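Local coordinates for ancillary protein 1 (Streptococcus pyogenes, PDB 2XI9) that is a pilus-presented adhesin whose unusual internal thioester bond is required for efficient host-cell interaction, and which probably binds collagen, at residues E238-A243 with D274-V279; D254-D259 with K264-F269; V219-Y224 with V284-D289. One frame throughout, in Å; residues are numbered along the deposited sequence.

Interaction 1: E238-A243 with D274-V279; sequences ETQLRA and DSTLAV
T276 meets Q240 with both branches of its side chain. Its methyl CG2 rests against the helix 238-253 backbone, 3.4 Å from Q240 O, while OG1 lies beside the glutamine stem, 3.5 Å from both Q240 CB and Q240 CD. The two side chains cross at about a right angle, so the threonine packs across the extended glutamine, and no hydrogen bond joins them. L241, next to Q240 in the sequence, meets V279, about one turn beyond T276, in a small apolar contact, L241 CD1 to V279 CG1 at 3.7 Å. L241 leaves its backbone pointing away from the partner helix, yet the tip of one branch still reaches the valine. These four buried residues join the N-terminal turns of helix 238-253 and helix 274-288 inside the helical part of the thioester domain, where the CA atoms of Q240 and T276 are 6.1 Å apart, the nearest such pair of the two segments. With T276 at chi1 -55°, CG2 stands anti to the backbone N and faces Q240, leaving OG1 on the N side, where it bonds to N273 OD1 just ahead of the segment. The glutamine amide is anchored elsewhere: NE2 is hydrogen-bonded to L137 O, which fixes the end of the stem that T276 crosses.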
loop_
_atom_site.group_PDB
_atom_site.type_symbol
_atom_site.label_atom_id
_atom_site.label_comp_id
_atom_site.label_asym_id
_atom_site.label_seq_id
_atom_site.Cartn_x
_atom_site.Cartn_y
_atom_site.Cartn_z
ATOM N N GLU A 238 -5.544 23.302 4.558
ATOM C CA GLU A 238 -4.751 22.121 4.213
ATOM C C GLU A 238 -5.305 20.889 4.915
ATOM O O GLU A 238 -5.376 19.791 4.347
ATOM C CB GLU A 238 -3.281 22.334 4.615
ATOM C CG GLU A 238 -2.512 23.165 3.580
ATOM C CD GLU A 238 -1.015 23.300 3.863
ATOM O OE1 GLU A 238 -0.322 22.313 4.135
ATOM O OE2 GLU A 238 -0.522 24.429 3.803
ATOM N N THR A 239 -5.665 21.051 6.191
ATOM C CA THR A 239 -6.152 19.912 6.953
ATOM C C THR A 239 -7.465 19.387 6.366
ATOM O O THR A 239 -7.663 18.185 6.309
ATOM C CB THR A 239 -6.279 20.251 8.440
ATOM O OG1 THR A 239 -4.958 20.476 8.971
ATOM C CG2 THR A 239 -6.940 19.112 9.222
ATOM N N GLN A 240 -8.337 20.291 5.934
ATOM C CA GLN A 240 -9.612 19.903 5.337
ATOM C C GLN A 240 -9.380 19.123 4.014
ATOM O O GLN A 240 -10.028 18.093 3.786
ATOM C CB GLN A 240 -10.535 21.103 5.170
ATOM C CG GLN A 240 -11.096 21.604 6.515
ATOM C CD GLN A 240 -11.807 22.913 6.468
ATOM O OE1 GLN A 240 -11.643 23.705 5.536
ATOM N NE2 GLN A 240 -12.617 23.173 7.506
ATOM N N LEU A 241 -8.466 19.592 3.152
ATOM C CA LEU A 241 -8.181 18.832 1.945
ATOM C C LEU A 241 -7.566 17.478 2.284
ATOM O O LEU A 241 -7.912 16.459 1.653
ATOM C CB LEU A 241 -7.341 19.607 0.921
ATOM C CG LEU A 241 -7.133 18.947 -0.436
ATOM C CD1 LEU A 241 -8.464 18.821 -1.173
ATOM C CD2 LEU A 241 -6.064 19.756 -1.312
ATOM N N ARG A 242 -6.684 17.444 3.282
ATOM C CA ARG A 242 -6.106 16.181 3.734
ATOM C C ARG A 242 -7.207 15.187 4.165
ATOM O O ARG A 242 -7.196 14.030 3.787
ATOM C CB ARG A 242 -5.101 16.441 4.864
ATOM C CG ARG A 242 -4.201 15.250 5.210
ATOM C CD ARG A 242 -3.063 15.699 6.088
ATOM N NE ARG A 242 -2.104 14.612 6.328
ATOM C CZ ARG A 242 -0.856 14.780 6.711
ATOM N NH1 ARG A 242 -0.359 15.997 6.917
ATOM N NH2 ARG A 242 -0.108 13.700 6.915
ATOM N N ALA A 243 -8.140 15.649 4.983
ATOM C CA ALA A 243 -9.238 14.823 5.421
ATOM C C ALA A 243 -10.114 14.348 4.260
ATOM O O ALA A 243 -10.476 13.182 4.212
ATOM C CB ALA A 243 -10.073 15.532 6.428
ATOM N N ASP A 274 -19.859 20.681 5.611
ATOM C CA ASP A 274 -20.485 20.459 4.278
ATOM C C ASP A 274 -19.543 20.763 3.100
ATOM O O ASP A 274 -19.432 19.953 2.180
ATOM C CB ASP A 274 -21.743 21.312 4.122
ATOM C CG ASP A 274 -22.910 20.844 4.999
ATOM O OD1 ASP A 274 -22.877 19.714 5.527
ATOM O OD2 ASP A 274 -23.878 21.620 5.151
ATOM N N SER A 275 -18.899 21.934 3.123
ATOM C CA SER A 275 -17.893 22.316 2.097
ATOM C C SER A 275 -16.816 21.270 1.888
ATOM O O SER A 275 -16.441 21.001 0.758
ATOM C CB SER A 275 -17.197 23.653 2.449
ATOM O OG SER A 275 -18.137 24.681 2.551
ATOM N N THR A 276 -16.286 20.704 2.973
ATOM C CA THR A 276 -15.223 19.709 2.905
ATOM C C THR A 276 -15.683 18.350 2.374
ATOM O O THR A 276 -15.000 17.715 1.532
ATOM C CB THR A 276 -14.476 19.590 4.274
ATOM O OG1 THR A 276 -13.984 20.890 4.682
ATOM C CG2 THR A 276 -13.364 18.639 4.191
ATOM N N LEU A 277 -16.869 17.912 2.791
ATOM C CA LEU A 277 -17.439 16.710 2.228
ATOM C C LEU A 277 -17.741 16.909 0.713
ATOM O O LEU A 277 -17.610 15.990 -0.099
ATOM C CB LEU A 277 -18.698 16.317 3.042
ATOM C CG LEU A 277 -19.425 15.078 2.540
ATOM C CD1 LEU A 277 -18.519 13.853 2.618
ATOM C CD2 LEU A 277 -20.749 14.890 3.321
ATOM N N ALA A 278 -18.116 18.115 0.298
ATOM C CA ALA A 278 -18.380 18.344 -1.142
ATOM C C ALA A 278 -17.067 18.141 -1.936
ATOM O O ALA A 278 -17.065 17.581 -3.025
ATOM C CB ALA A 278 -18.969 19.717 -1.387
ATOM N N VAL A 279 -15.942 18.579 -1.375
ATOM C CA VAL A 279 -14.646 18.350 -2.019
ATOM C C VAL A 279 -14.260 16.863 -2.021
ATOM O O VAL A 279 -13.729 16.333 -3.024
ATOM C CB VAL A 279 -13.551 19.238 -1.416
ATOM C CG1 VAL A 279 -12.139 18.769 -1.872
ATOM C CG2 VAL A 279 -13.815 20.688 -1.781
#

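Interaction 2: D254-D259 with K264-F269; sequences DSAELD and KDYHGF
Y266 reaches across to A256 and D254, and its side chain can be followed outward from the backbone. CB points toward the 254-259 segment, and the first torsion, chi1 -169°, sets CG anti to the backbone N and carries the ring across the gap to the other loop. Over the centre of one ring face lies H267 CD2, 3.4 Å above the plane, so the residue next in sequence packs on the tyrosine. Farther out, the CE2 corner approaches the methyl of A256, with CE2 3.6 Å from A256 CB, and CZ lies at a similar distance from the same carbon. The approach is oblique to the ring. At the tip, OH is 3.5 Å from A256 CB and 4.0 Å from D254 CB. The hydroxyl makes no direct hydrogen bond across the contact; instead a water in the ring plane sits 2.7 Å from Y266 OH and donates to D254 O at 3.1 Å, linking the tyrosine to the backbone where helix 238-253 has just ended. The carboxylate of D254 is engaged elsewhere, with OD2 accepting from A163 N. Y266 also opens a type I' turn through F269, closed by F269 N to Y266 O at 2.9 Å, and at the backbone angles of G268 a CB would press against the carbonyl O of H267, which calls for glycine. The two loops flank the short helix 260-263, whose N-cap is D259, with OD2 bonded to K262 N. A256 and F269 pack back on helix 238-253 at Y250 and L247, while L258 inserts toward L277, K281 and V284, placing this loop pair against two of the long helices, 238-253 and 274-288.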
loop_
_atom_site.group_PDB
_atom_site.type_symbol
_atom_site.label_atom_id
_atom_site.label_comp_id
_atom_site.label_asym_id
_atom_site.label_seq_id
_atom_site.Cartn_x
_atom_site.Cartn_y
_atom_site.Cartn_z
ATOM N N ASP A 254 -12.778 0.856 1.433
ATOM C CA ASP A 254 -13.638 0.394 2.499
ATOM C C ASP A 254 -15.120 0.700 2.249
ATOM O O ASP A 254 -15.955 0.481 3.107
ATOM C CB ASP A 254 -13.169 1.025 3.795
ATOM C CG ASP A 254 -11.813 0.456 4.269
ATOM O OD1 ASP A 254 -11.746 -0.704 4.755
ATOM O OD2 ASP A 254 -10.828 1.189 4.186
ATOM N N SER A 255 -15.443 1.189 1.057
ATOM C CA SER A 255 -16.813 1.510 0.700
ATOM C C SER A 255 -17.477 2.471 1.712
ATOM O O SER A 255 -18.616 2.287 2.065
ATOM C CB SER A 255 -17.623 0.234 0.532
ATOM O OG SER A 255 -17.087 -0.561 -0.525
ATOM N N ALA A 256 -16.745 3.488 2.161
ATOM C CA ALA A 256 -17.310 4.572 2.963
ATOM C C ALA A 256 -18.300 5.346 2.115
ATOM O O ALA A 256 -18.099 5.529 0.877
ATOM C CB ALA A 256 -16.203 5.568 3.454
ATOM N N GLU A 257 -19.342 5.834 2.778
ATOM C CA GLU A 257 -20.367 6.612 2.104
ATOM C C GLU A 257 -20.163 8.079 2.401
ATOM O O GLU A 257 -19.925 8.453 3.533
ATOM C CB GLU A 257 -21.753 6.146 2.519
ATOM C CG GLU A 257 -22.047 4.696 2.135
ATOM C CD GLU A 257 -22.157 4.456 0.616
ATOM O OE1 GLU A 257 -22.492 5.390 -0.154
ATOM O OE2 GLU A 257 -21.913 3.302 0.175
ATOM N N LEU A 258 -20.313 8.909 1.377
ATOM C CA LEU A 258 -20.123 10.342 1.490
ATOM C C LEU A 258 -21.449 10.982 1.831
ATOM O O LEU A 258 -22.013 11.770 1.058
ATOM C CB LEU A 258 -19.546 10.895 0.178
ATOM C CG LEU A 258 -18.301 10.173 -0.303
ATOM C CD1 LEU A 258 -17.756 10.838 -1.568
ATOM C CD2 LEU A 258 -17.258 10.133 0.774
ATOM N N ASP A 259 -21.964 10.598 2.997
ATOM C CA ASP A 259 -23.256 11.027 3.467
ATOM C C ASP A 259 -23.104 11.500 4.902
ATOM O O ASP A 259 -22.666 10.756 5.754
ATOM C CB ASP A 259 -24.240 9.863 3.380
ATOM C CG ASP A 259 -25.602 10.198 3.935
ATOM O OD1 ASP A 259 -26.492 10.523 3.124
ATOM O OD2 ASP A 259 -25.799 10.136 5.173
ATOM N N LYS A 264 -21.458 10.459 10.719
ATOM C CA LYS A 264 -21.557 10.943 12.117
ATOM C C LYS A 264 -20.622 10.258 13.104
ATOM O O LYS A 264 -19.984 10.907 13.931
ATOM C CB LYS A 264 -22.979 10.753 12.649
ATOM C CG LYS A 264 -23.961 11.758 12.144
ATOM C CD LYS A 264 -25.318 11.546 12.837
ATOM C CE LYS A 264 -26.414 12.393 12.212
ATOM N NZ LYS A 264 -27.467 12.740 13.212
ATOM N N ASP A 265 -20.558 8.943 12.994
ATOM C CA ASP A 265 -19.833 8.086 13.897
ATOM C C ASP A 265 -18.702 7.357 13.157
ATOM O O ASP A 265 -18.156 6.380 13.668
ATOM C CB ASP A 265 -20.835 7.068 14.482
ATOM C CG ASP A 265 -21.780 6.482 13.400
ATOM O OD1 ASP A 265 -21.409 6.485 12.180
ATOM O OD2 ASP A 265 -22.902 6.045 13.760
ATOM N N TYR A 266 -18.334 7.844 11.977
ATOM C CA TYR A 266 -17.366 7.142 11.117
ATOM C C TYR A 266 -15.982 7.720 11.261
ATOM O O TYR A 266 -15.627 8.671 10.576
ATOM C CB TYR A 266 -17.806 7.223 9.644
ATOM C CG TYR A 266 -17.020 6.327 8.730
ATOM C CD1 TYR A 266 -17.244 4.959 8.720
ATOM C CD2 TYR A 266 -16.068 6.851 7.830
ATOM C CE1 TYR A 266 -16.525 4.121 7.875
ATOM C CE2 TYR A 266 -15.382 6.034 6.965
ATOM C CZ TYR A 266 -15.593 4.668 6.992
ATOM O OH TYR A 266 -14.878 3.825 6.170
ATOM N N HIS A 267 -15.178 7.105 12.124
ATOM C CA HIS A 267 -13.748 7.484 12.296
ATOM C C HIS A 267 -13.454 8.983 12.374
ATOM O O HIS A 267 -12.487 9.475 11.796
ATOM C CB HIS A 267 -12.886 6.856 11.206
ATOM C CG HIS A 267 -13.122 5.392 11.049
ATOM N ND1 HIS A 267 -12.620 4.466 11.932
ATOM C CD2 HIS A 267 -13.859 4.698 10.150
ATOM C CE1 HIS A 267 -13.009 3.256 11.565
ATOM N NE2 HIS A 267 -13.751 3.369 10.479
ATOM N N GLY A 268 -14.257 9.705 13.126
ATOM C CA GLY A 268 -14.004 11.132 13.321
ATOM C C GLY A 268 -14.553 12.038 12.233
ATOM O O GLY A 268 -14.582 13.250 12.426
ATOM N N PHE A 269 -15.058 11.469 11.133
ATOM C CA PHE A 269 -15.530 12.262 10.010
ATOM C C PHE A 269 -16.829 12.990 10.277
ATOM O O PHE A 269 -17.263 13.851 9.498
ATOM C CB PHE A 269 -15.551 11.404 8.723
ATOM C CG PHE A 269 -14.174 11.132 8.204
ATOM C CD1 PHE A 269 -13.487 12.139 7.553
ATOM C CD2 PHE A 269 -13.522 9.907 8.433
ATOM C CE1 PHE A 269 -12.177 11.977 7.118
ATOM C CE2 PHE A 269 -12.207 9.725 7.983
ATOM C CZ PHE A 269 -11.533 10.768 7.330
HETATM O O HOH W 1 -15.964 1.359 6.032
#

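Interaction 3: V219-Y224 with V284-D289; sequences VIEKGY and VEYAQD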
loop_
_atom_site.group_PDB
_atom_site.type_symbol
_atom_site.label_atom_id
_atom_site.label_comp_id
_atom_site.label_asym_id
_atom_site.label_seq_id
_atom_site.Cartn_x
_atom_site.Cartn_y
_atom_site.Cartn_z
ATOM N N VAL A 219 -7.434 10.046 -6.852
ATOM C CA VAL A 219 -7.684 10.688 -5.575
ATOM C C VAL A 219 -6.397 11.373 -5.086
ATOM O O VAL A 219 -6.415 12.565 -4.752
ATOM C CB VAL A 219 -8.212 9.683 -4.508
ATOM C CG1 VAL A 219 -8.261 10.296 -3.093
ATOM C CG2 VAL A 219 -9.636 9.161 -4.870
ATOM N N ILE A 220 -5.301 10.622 -5.066
ATOM C CA ILE A 220 -4.014 11.190 -4.627
ATOM C C ILE A 220 -3.606 12.422 -5.467
ATOM O O ILE A 220 -3.228 13.440 -4.919
ATOM C CB ILE A 220 -2.903 10.172 -4.631
ATOM C CG1 ILE A 220 -3.178 9.037 -3.659
ATOM C CG2 ILE A 220 -1.537 10.878 -4.293
ATOM C CD1 ILE A 220 -3.297 9.433 -2.204
ATOM N N GLU A 221 -3.746 12.317 -6.787
ATOM C CA GLU A 221 -3.398 13.344 -7.743
ATOM C C GLU A 221 -4.095 14.662 -7.486
ATOM O O GLU A 221 -3.490 15.736 -7.651
ATOM C CB GLU A 221 -3.767 12.845 -9.183
ATOM C CG GLU A 221 -3.715 13.850 -10.232
ATOM C CD GLU A 221 -4.508 13.515 -11.491
ATOM O OE1 GLU A 221 -4.606 12.321 -11.877
ATOM O OE2 GLU A 221 -4.984 14.514 -12.112
ATOM N N LYS A 222 -5.382 14.611 -7.179
ATOM C CA LYS A 222 -6.153 15.871 -7.026
ATOM C C LYS A 222 -6.251 16.251 -5.574
ATOM O O LYS A 222 -6.677 17.343 -5.260
ATOM C CB LYS A 222 -7.574 15.793 -7.634
ATOM C CG LYS A 222 -7.679 16.096 -9.078
ATOM C CD LYS A 222 -7.295 17.504 -9.427
ATOM C CE LYS A 222 -7.965 17.982 -10.714
ATOM N NZ LYS A 222 -7.849 19.491 -10.767
ATOM N N GLY A 223 -5.826 15.362 -4.696
ATOM C CA GLY A 223 -5.858 15.585 -3.282
ATOM C C GLY A 223 -4.659 16.242 -2.633
ATOM O O GLY A 223 -3.821 16.889 -3.291
ATOM N N TYR A 224 -4.583 16.091 -1.320
ATOM C CA TYR A 224 -3.507 16.734 -0.576
ATOM C C TYR A 224 -2.250 15.873 -0.635
ATOM O O TYR A 224 -2.229 14.735 -0.154
ATOM C CB TYR A 224 -3.911 16.945 0.860
ATOM C CG TYR A 224 -2.929 17.666 1.686
ATOM C CD1 TYR A 224 -2.806 19.062 1.596
ATOM C CD2 TYR A 224 -2.117 17.001 2.571
ATOM C CE1 TYR A 224 -1.913 19.733 2.377
ATOM C CE2 TYR A 224 -1.213 17.676 3.338
ATOM C CZ TYR A 224 -1.104 19.028 3.242
ATOM O OH TYR A 224 -0.234 19.723 4.050
ATOM N N VAL A 284 -13.752 11.979 -5.476
ATOM C CA VAL A 284 -14.255 10.698 -5.858
ATOM C C VAL A 284 -14.791 10.708 -7.293
ATOM O O VAL A 284 -14.558 9.750 -8.069
ATOM C CB VAL A 284 -15.310 10.270 -4.804
ATOM C CG1 VAL A 284 -16.171 9.149 -5.323
ATOM C CG2 VAL A 284 -14.569 9.874 -3.507
ATOM N N GLU A 285 -15.504 11.763 -7.646
ATOM C CA GLU A 285 -16.136 11.859 -8.966
ATOM C C GLU A 285 -15.083 12.022 -10.075
ATOM O O GLU A 285 -15.183 11.419 -11.112
ATOM C CB GLU A 285 -17.169 13.004 -9.005
ATOM C CG GLU A 285 -18.447 12.708 -8.182
ATOM C CD GLU A 285 -19.404 13.914 -8.106
ATOM O OE1 GLU A 285 -19.207 14.912 -8.857
ATOM O OE2 GLU A 285 -20.383 13.854 -7.306
ATOM N N TYR A 286 -14.015 12.767 -9.796
ATOM C CA TYR A 286 -12.899 12.852 -10.702
ATOM C C TYR A 286 -12.299 11.463 -10.878
ATOM O O TYR A 286 -12.159 10.959 -11.992
ATOM C CB TYR A 286 -11.827 13.858 -10.193
ATOM C CG TYR A 286 -10.547 13.736 -10.978
ATOM C CD1 TYR A 286 -10.498 14.058 -12.319
ATOM C CD2 TYR A 286 -9.408 13.241 -10.394
ATOM C CE1 TYR A 286 -9.305 13.910 -13.061
ATOM C CE2 TYR A 286 -8.214 13.082 -11.129
ATOM C CZ TYR A 286 -8.171 13.431 -12.440
ATOM O OH TYR A 286 -6.987 13.261 -13.148
ATOM N N ALA A 287 -11.961 10.826 -9.774
ATOM C CA ALA A 287 -11.367 9.500 -9.825
ATOM C C ALA A 287 -12.187 8.514 -10.644
ATOM O O ALA A 287 -11.661 7.782 -11.519
ATOM C CB ALA A 287 -11.128 8.989 -8.364
ATOM N N GLN A 288 -13.493 8.526 -10.405
ATOM C CA GLN A 288 -14.400 7.673 -11.173
ATOM C C GLN A 288 -14.566 8.007 -12.651
ATOM O O GLN A 288 -15.096 7.178 -13.422
ATOM C CB GLN A 288 -15.786 7.689 -10.504
ATOM C CG GLN A 288 -15.791 6.991 -9.191
ATOM C CD GLN A 288 -17.145 7.098 -8.462
ATOM O OE1 GLN A 288 -17.879 8.099 -8.577
ATOM N NE2 GLN A 288 -17.494 6.038 -7.763
ATOM N N ASP A 289 -14.161 9.202 -13.083
ATOM C CA ASP A 289 -14.379 9.553 -14.486
ATOM C C ASP A 289 -13.414 8.761 -15.391
ATOM O O ASP A 289 -12.493 8.134 -14.892
ATOM C CB ASP A 289 -14.354 11.065 -14.689
ATOM C CG ASP A 289 -12.974 11.647 -14.972
ATOM O OD1 ASP A 289 -11.961 10.914 -15.185
ATOM O OD2 ASP A 289 -12.965 12.902 -15.091
#
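The closing turns of helix 209-222 and helix 274-288 come together here, with the CA atoms of V219 and A287 5.7 Å apart. G223 is the first residue to leave helical backbone angles in the first segment. At the close approach the small A287 admits V219, whose CG2 is 3.8 Å from A287 CB. Beside this apolar pair lies Y286, which reaches back over the end of the other helix because chi1, 168°, puts its CG anti to the backbone N. K222 lays its CG obliquely against the ring, 3.6 Å from CD2 of Y286. Both helices belong to the helical part of the thioester domain, and V219 also packs on helix 238-253, at A248, I249 and F252. At the far end of the tyrosine, OH lies 2.6 Å from E221 OE2, at best a weak hydrogen bond whose acceptor is not settled, with E221 OE1 2.9 Å from Y286 OH. The carboxylate and ring planes stand 80° apart, and OE1 lies in the ring plane at its edge. OE1 also accepts from Q294 N, which helps to position the carboxylate. K218 makes a cation-pi contact with Y286 and bonds through NZ to the carbonyls of Y286 and A287.

How the interactions relate
Helix 274-288 carries one side of both interaction 1, at its first turns, and interaction 3, at its last, so it packs on two helices, 238-253 and 209-222, at opposite ends. Interaction 2 is nested along the chain within both and touches both through L258, which meets L277 and V284, and interaction 1 also through F269 against A243. Interaction 1 is wholly buried and lacks cross-segment hydrogen bonds; interaction 3 is only partly buried and mixes an apolar pair with a polar tyrosine–glutamate tip. Interaction 2, likewise buried, joins two loops and not helices, and a water links them. Interactions 1 and 3 also join where E238 OE1 probably bonds Y224 OH.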